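Local coordinates for flavin reductase (Uncultured bacterium, PDB 5CHO), which probably supplies reduced FAD to the tryptophan halogenase of a bacterial two-component system, binding the flavin in a split-barrel fold of the FMN-binding clan, at residues V48-V53 / A60-S65; V98-A103 / G142-F147. One frame throughout, in Å; residues are numbered along the deposited sequence.

Contact 1. Residues V48-V53 / A60-S65; sequences VTVVTV and AMTANS. With FAD (flavin-adenine dinucleotide), chain I.
The methyl CB of A63 lies against V51 CG2 at 3.8 Å and equally close to T49 OG1, a small bump received between two larger side chains of the facing strand. On the opposite face of this antiparallel hairpin, A60 CB fits in the same way between T52 CG2 and V50 CG1, the former 3.6 Å away. Farther along, V48 CG1, anti to its backbone N (chi1 -171°), slants across T62 CG2 at 3.7 Å. Backbone bonds pair T49 with A63 and V51 with M61. T49 OG1 stands between its own N and carbonyl carbon (chi1 78°), which brings it within 2.8 Å of A63 O, so that this carbonyl is gripped by both the amide and the hydroxyl of T49. M61 bends at chi2 and chi3, carrying CE to 3.6 Å from FAD O2. T62 OG1 hydrogen-bonds to A109 O, outside the hairpin. The flavin follows the 60-65 backbone: FAD O2' donates to T62 O (2.7 Å), and N64 N donates to FAD N5 (3.0 Å). Backbone bonds and small apolar contacts thus hold the strand, while its main chain and that of the following loop meet the cofactor; an N-H directed at N5 is consistent with recognition of the oxidised isoalloxazine, whose N5 can accept.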
loop_
_atom_site.group_PDB
_atom_site.type_symbol
_atom_site.label_atom_id
_atom_site.label_comp_id
_atom_site.label_asym_id
_atom_site.label_seq_id
_atom_site.Cartn_x
_atom_site.Cartn_y
_atom_site.Cartn_z
ATOM N N VAL A 48 4.389 -4.101 -7.294
ATOM C CA VAL A 48 3.417 -5.126 -7.666
ATOM C C VAL A 48 3.839 -6.474 -7.112
ATOM O O VAL A 48 5.011 -6.840 -7.197
ATOM C CB VAL A 48 3.259 -5.253 -9.188
ATOM C CG1 VAL A 48 2.080 -6.162 -9.512
ATOM C CG2 VAL A 48 3.057 -3.890 -9.823
ATOM N N THR A 49 2.886 -7.199 -6.531
ATOM C CA THR A 49 3.145 -8.551 -6.028
ATOM C C THR A 49 2.275 -9.613 -6.682
ATOM O O THR A 49 1.294 -9.310 -7.360
ATOM C CB THR A 49 2.905 -8.665 -4.510
ATOM O OG1 THR A 49 1.500 -8.763 -4.261
ATOM C CG2 THR A 49 3.461 -7.470 -3.763
ATOM N N VAL A 50 2.665 -10.864 -6.469
ATOM C CA VAL A 50 1.789 -11.998 -6.713
ATOM C C VAL A 50 1.542 -12.726 -5.398
ATOM O O VAL A 50 2.473 -13.215 -4.760
ATOM C CB VAL A 50 2.374 -12.970 -7.747
ATOM C CG1 VAL A 50 1.546 -14.242 -7.803
ATOM C CG2 VAL A 50 2.415 -12.310 -9.110
ATOM N N VAL A 51 0.275 -12.771 -5.003
ATOM C CA VAL A 51 -0.161 -13.481 -3.810
ATOM C C VAL A 51 -0.547 -14.908 -4.180
ATOM O O VAL A 51 -1.284 -15.115 -5.142
ATOM C CB VAL A 51 -1.350 -12.759 -3.154
ATOM C CG1 VAL A 51 -1.884 -13.546 -1.974
ATOM C CG2 VAL A 51 -0.942 -11.351 -2.741
ATOM N N THR A 52 -0.038 -15.889 -3.434
ATOM C CA THR A 52 -0.241 -17.298 -3.776
ATOM C C THR A 52 -0.620 -18.156 -2.569
ATOM O O THR A 52 -0.302 -17.813 -1.430
ATOM C CB THR A 52 1.029 -17.906 -4.399
ATOM O OG1 THR A 52 2.057 -18.001 -3.406
ATOM C CG2 THR A 52 1.523 -17.053 -5.553
ATOM N N VAL A 53 -1.298 -19.271 -2.829
ATOM C CA VAL A 53 -1.487 -20.309 -1.819
ATOM C C VAL A 53 -0.988 -21.639 -2.375
ATOM O O VAL A 53 -0.916 -21.822 -3.591
ATOM C CB VAL A 53 -2.960 -20.467 -1.393
ATOM C CG1 VAL A 53 -3.490 -19.166 -0.805
ATOM C CG2 VAL A 53 -3.814 -20.906 -2.570
ATOM N N ALA A 60 -2.837 -18.410 -7.617
ATOM C CA ALA A 60 -2.094 -17.160 -7.561
ATOM C C ALA A 60 -2.924 -16.024 -8.135
ATOM O O ALA A 60 -3.802 -16.246 -8.972
ATOM C CB ALA A 60 -0.780 -17.287 -8.308
ATOM N N MET A 61 -2.642 -14.812 -7.668
ATOM C CA MET A 61 -3.302 -13.612 -8.158
ATOM C C MET A 61 -2.372 -12.416 -7.983
ATOM O O MET A 61 -1.510 -12.401 -7.102
ATOM C CB MET A 61 -4.628 -13.372 -7.425
ATOM C CG MET A 61 -4.479 -13.119 -5.931
ATOM S SD MET A 61 -4.628 -11.394 -5.425
ATOM C CE MET A 61 -6.389 -11.121 -5.566
ATOM N N THR A 62 -2.557 -11.419 -8.839
ATOM C CA THR A 62 -1.729 -10.228 -8.813
ATOM C C THR A 62 -2.343 -9.199 -7.865
ATOM O O THR A 62 -3.538 -8.913 -7.924
ATOM C CB THR A 62 -1.566 -9.631 -10.222
ATOM O OG1 THR A 62 -0.814 -10.529 -11.044
ATOM C CG2 THR A 62 -0.862 -8.285 -10.156
ATOM N N ALA A 63 -1.513 -8.655 -6.985
ATOM C CA ALA A 63 -1.973 -7.695 -5.986
ATOM C C ALA A 63 -0.974 -6.562 -5.805
ATOM O O ALA A 63 0.231 -6.799 -5.743
ATOM C CB ALA A 63 -2.218 -8.390 -4.661
ATOM N N ASN A 64 -1.482 -5.334 -5.735
ATOM C CA ASN A 64 -0.659 -4.170 -5.415
ATOM C C ASN A 64 -1.113 -3.511 -4.111
ATOM O O ASN A 64 -0.594 -2.465 -3.718
ATOM C CB ASN A 64 -0.679 -3.157 -6.571
ATOM C CG ASN A 64 -1.949 -2.319 -6.613
ATOM O OD1 ASN A 64 -3.005 -2.732 -6.129
ATOM N ND2 ASN A 64 -1.854 -1.139 -7.221
ATOM N N SER A 65 -2.081 -4.135 -3.443
ATOM C CA SER A 65 -2.584 -3.629 -2.170
ATOM C C SER A 65 -1.717 -4.103 -1.005
ATOM O O SER A 65 -2.059 -3.897 0.160
ATOM C CB SER A 65 -4.030 -4.074 -1.947
ATOM O OG SER A 65 -4.115 -5.486 -1.862
HETATM P PA FAD I . -11.032 -14.107 -9.929
HETATM O O1A FAD I . -11.719 -15.431 -9.752
HETATM O O2A FAD I . -10.215 -14.104 -11.160
HETATM O O5B FAD I . -12.134 -12.927 -10.045
HETATM C C5B FAD I . -11.675 -11.596 -10.317
HETATM C C4B FAD I . -12.884 -10.676 -10.723
HETATM O O4B FAD I . -13.313 -11.023 -11.887
HETATM C C3B FAD I . -14.043 -10.879 -9.753
HETATM O O3B FAD I . -14.660 -9.672 -9.459
HETATM C C2B FAD I . -15.012 -11.809 -10.480
HETATM O O2B FAD I . -16.457 -11.404 -10.191
HETATM C C1B FAD I . -14.784 -11.647 -11.735
HETATM N N9A FAD I . -14.828 -12.899 -12.398
HETATM C C8A FAD I . -13.780 -13.680 -12.755
HETATM N N7A FAD I . -14.274 -14.788 -13.362
HETATM C C5A FAD I . -15.627 -14.689 -13.376
HETATM C C6A FAD I . -16.619 -15.529 -13.859
HETATM N N6A FAD I . -16.607 -16.814 -14.541
HETATM N N1A FAD I . -17.920 -15.176 -13.741
HETATM C C2A FAD I . -18.264 -13.992 -13.141
HETATM N N3A FAD I . -17.287 -13.163 -12.655
HETATM C C4A FAD I . -15.969 -13.517 -12.778
HETATM N N1 FAD I . -7.248 -7.596 -7.072
HETATM C C2 FAD I . -7.537 -7.591 -5.639
HETATM O O2 FAD I . -8.526 -8.192 -5.203
HETATM N N3 FAD I . -6.665 -6.868 -4.721
HETATM C C4 FAD I . -5.529 -6.170 -5.230
HETATM O O4 FAD I . -4.843 -5.604 -4.501
HETATM C C4X FAD I . -5.244 -6.182 -6.700
HETATM N N5 FAD I . -4.113 -5.489 -7.234
HETATM C C5X FAD I . -3.829 -5.513 -8.690
HETATM C C6 FAD I . -2.698 -4.823 -9.221
HETATM C C7 FAD I . -2.442 -4.846 -10.599
HETATM C C7M FAD I . -1.149 -4.004 -10.822
HETATM C C8 FAD I . -3.301 -5.556 -11.441
HETATM C C8M FAD I . -2.903 -5.505 -12.954
HETATM C C9 FAD I . -4.409 -6.233 -10.913
HETATM C C9A FAD I . -4.681 -6.212 -9.538
HETATM N N10 FAD I . -5.841 -6.925 -9.007
HETATM C C10 FAD I . -6.111 -6.899 -7.584
HETATM C "C1'" FAD I . -6.769 -7.677 -9.902
HETATM C "C2'" FAD I . -6.581 -9.195 -9.715
HETATM O "O2'" FAD I . -5.243 -9.522 -9.939
HETATM C "C3'" FAD I . -7.470 -9.905 -10.708
HETATM O "O3'" FAD I . -8.803 -9.628 -10.411
HETATM C "C4'" FAD I . -7.242 -11.419 -10.653
HETATM O "O4'" FAD I . -7.843 -12.004 -11.736
HETATM C "C5'" FAD I . -7.860 -11.995 -9.362
HETATM O "O5'" FAD I . -7.653 -13.402 -9.321
HETATM P P FAD I . -8.664 -14.326 -8.458
HETATM O O1P FAD I . -8.585 -15.746 -8.954
HETATM O O2P FAD I . -8.300 -14.253 -6.970
HETATM O O3P FAD I . -10.121 -13.780 -8.669
#

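Contact 2. Residues V98-A103 / G142-F147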
loop_
_atom_site.group_PDB
_atom_site.type_symbol
_atom_site.label_atom_id
_atom_site.label_comp_id
_atom_site.label_asym_id
_atom_site.label_seq_id
_atom_site.Cartn_x
_atom_site.Cartn_y
_atom_site.Cartn_z
ATOM N N VAL A 98 3.841 -14.266 -0.853
ATOM C CA VAL A 98 3.851 -12.976 -1.525
ATOM C C VAL A 98 5.202 -12.797 -2.202
ATOM O O VAL A 98 6.239 -12.956 -1.560
ATOM C CB VAL A 98 3.600 -11.815 -0.527
ATOM C CG1 VAL A 98 3.650 -10.462 -1.227
ATOM C CG2 VAL A 98 2.270 -12.001 0.206
ATOM N N SER A 99 5.190 -12.478 -3.495
ATOM C CA SER A 99 6.422 -12.216 -4.237
ATOM C C SER A 99 6.384 -10.809 -4.805
ATOM O O SER A 99 5.458 -10.456 -5.527
ATOM C CB SER A 99 6.616 -13.229 -5.370
ATOM O OG SER A 99 6.440 -14.558 -4.918
ATOM N N VAL A 100 7.403 -10.018 -4.493
ATOM C CA VAL A 100 7.482 -8.647 -4.967
ATOM C C VAL A 100 8.168 -8.663 -6.327
ATOM O O VAL A 100 9.285 -9.163 -6.465
ATOM C CB VAL A 100 8.244 -7.761 -3.966
ATOM C CG1 VAL A 100 8.427 -6.352 -4.510
ATOM C CG2 VAL A 100 7.504 -7.730 -2.639
ATOM N N LEU A 101 7.505 -8.102 -7.331
ATOM C CA LEU A 101 7.919 -8.328 -8.711
ATOM C C LEU A 101 8.942 -7.331 -9.227
ATOM O O LEU A 101 8.829 -6.124 -9.012
ATOM C CB LEU A 101 6.696 -8.310 -9.628
ATOM C CG LEU A 101 5.678 -9.427 -9.381
ATOM C CD1 LEU A 101 4.520 -9.299 -10.352
ATOM C CD2 LEU A 101 6.329 -10.807 -9.484
ATOM N N ALA A 102 9.942 -7.869 -9.920
ATOM C CA ALA A 102 10.923 -7.067 -10.642
ATOM C C ALA A 102 10.318 -6.519 -11.928
ATOM O O ALA A 102 9.264 -6.973 -12.371
ATOM C CB ALA A 102 12.158 -7.890 -10.944
ATOM N N ALA A 103 11.008 -5.557 -12.533
ATOM C CA ALA A 103 10.499 -4.851 -13.703
ATOM C C ALA A 103 10.360 -5.754 -14.935
ATOM O O ALA A 103 9.507 -5.510 -15.791
ATOM C CB ALA A 103 11.408 -3.668 -14.018
ATOM N N GLY A 142 13.236 -14.786 -9.394
ATOM C CA GLY A 142 13.572 -13.510 -10.002
ATOM C C GLY A 142 12.898 -12.335 -9.320
ATOM O O GLY A 142 13.116 -11.187 -9.704
ATOM N N ALA A 143 12.071 -12.618 -8.317
ATOM C CA ALA A 143 11.393 -11.566 -7.562
ATOM C C ALA A 143 12.386 -10.760 -6.729
ATOM O O ALA A 143 13.469 -11.244 -6.398
ATOM C CB ALA A 143 10.318 -12.164 -6.666
ATOM N N LEU A 144 12.007 -9.530 -6.398
ATOM C CA LEU A 144 12.802 -8.681 -5.522
ATOM C C LEU A 144 12.798 -9.198 -4.086
ATOM O O LEU A 144 13.757 -8.983 -3.347
ATOM C CB LEU A 144 12.284 -7.242 -5.569
ATOM C CG LEU A 144 12.326 -6.587 -6.954
ATOM C CD1 LEU A 144 11.861 -5.137 -6.874
ATOM C CD2 LEU A 144 13.705 -6.698 -7.589
ATOM N N ALA A 145 11.718 -9.871 -3.695
ATOM C CA ALA A 145 11.590 -10.388 -2.333
ATOM C C ALA A 145 10.515 -11.473 -2.214
ATOM O O ALA A 145 9.581 -11.522 -3.014
ATOM C CB ALA A 145 11.284 -9.246 -1.371
ATOM N N TRP A 146 10.662 -12.332 -1.207
ATOM C CA TRP A 146 9.665 -13.351 -0.880
ATOM C C TRP A 146 9.154 -13.205 0.550
ATOM O O TRP A 146 9.907 -12.840 1.452
ATOM C CB TRP A 146 10.240 -14.763 -1.051
ATOM C CG TRP A 146 10.472 -15.214 -2.466
ATOM C CD1 TRP A 146 9.951 -14.675 -3.607
ATOM C CD2 TRP A 146 11.279 -16.323 -2.881
ATOM N NE1 TRP A 146 10.389 -15.378 -4.705
ATOM C CE2 TRP A 146 11.208 -16.393 -4.285
ATOM C CE3 TRP A 146 12.059 -17.258 -2.198
ATOM C CZ2 TRP A 146 11.887 -17.365 -5.018
ATOM C CZ3 TRP A 146 12.730 -18.218 -2.925
ATOM C CH2 TRP A 146 12.641 -18.265 -4.318
ATOM N N PHE A 147 7.866 -13.483 0.743
ATOM C CA PHE A 147 7.283 -13.585 2.076
ATOM C C PHE A 147 6.408 -14.828 2.152
ATOM O O PHE A 147 5.730 -15.169 1.183
ATOM C CB PHE A 147 6.420 -12.370 2.439
ATOM C CG PHE A 147 7.131 -11.049 2.356
ATOM C CD1 PHE A 147 7.761 -10.503 3.468
ATOM C CD2 PHE A 147 7.163 -10.348 1.160
ATOM C CE1 PHE A 147 8.410 -9.281 3.384
ATOM C CE2 PHE A 147 7.802 -9.128 1.073
ATOM C CZ PHE A 147 8.430 -8.595 2.186
#
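V100 carries the close-packed part of this contact, its two methyls reaching different partners. CG1, anti to the backbone N (chi1 175°), meets L144 CB at 4.1 Å, the two side chains crossing at about a right angle; CG2 touches CE2 of F147 at 4.0 Å, in the plane of the ring and at its edge. Beside them V98 CB packs on F147 CB, and V98 and F147 exchange two backbone hydrogen bonds. V100 N donates to A145 O, and V100 O accepts from L144 N at 2.7 Å, nearly in line with the carbonyl. L144 then runs on over A102, with CD2 3.9 Å from A102 CB. An alanine in place of L144 would probably open a gap over A102, where CG and CD2 now lie, and leave L101 O without the CD1 beside it. The face of S99 and W146 makes less contact and is partly open to solvent: S99 OG approaches W146 CD1 obliquely at 3.7 Å, but W146 NE1 donates to A140 O and S99 OG bonds to A140 N. The solvent end is G142, whose positive phi of 88° suits glycine. Strand 95-100 is flanked here by strand 145-157 and on its other edge by strand 46-53; F147 reaches strand 160-172 at L167 and A170, while V100 and A145 meet S43 of the second subunit.

Strand 46-53 joins the two contacts, pairing with strand 59-63 in contact 1 and with strand 95-100 of contact 2. The bonds between them are probably V48 O to L101 N (2.8 Å) and V50 N to S99 O (3.0 Å), with T49 CB packed on V98 CG1. Contact 1 lies about 2 Å from the centre of the chain, and all its touching residues are buried; contact 2, centred about 9 Å out, is mainly buried but reaches solvent at G142 and W146. Valines, alanines and threonines pack in contact 1, with the 61-65 side next to FAD; contact 2 adds a leucine and two aromatic rings to its valines and alanines. Both touch the second subunit, yet FAD is bound directly by contact 1 alone.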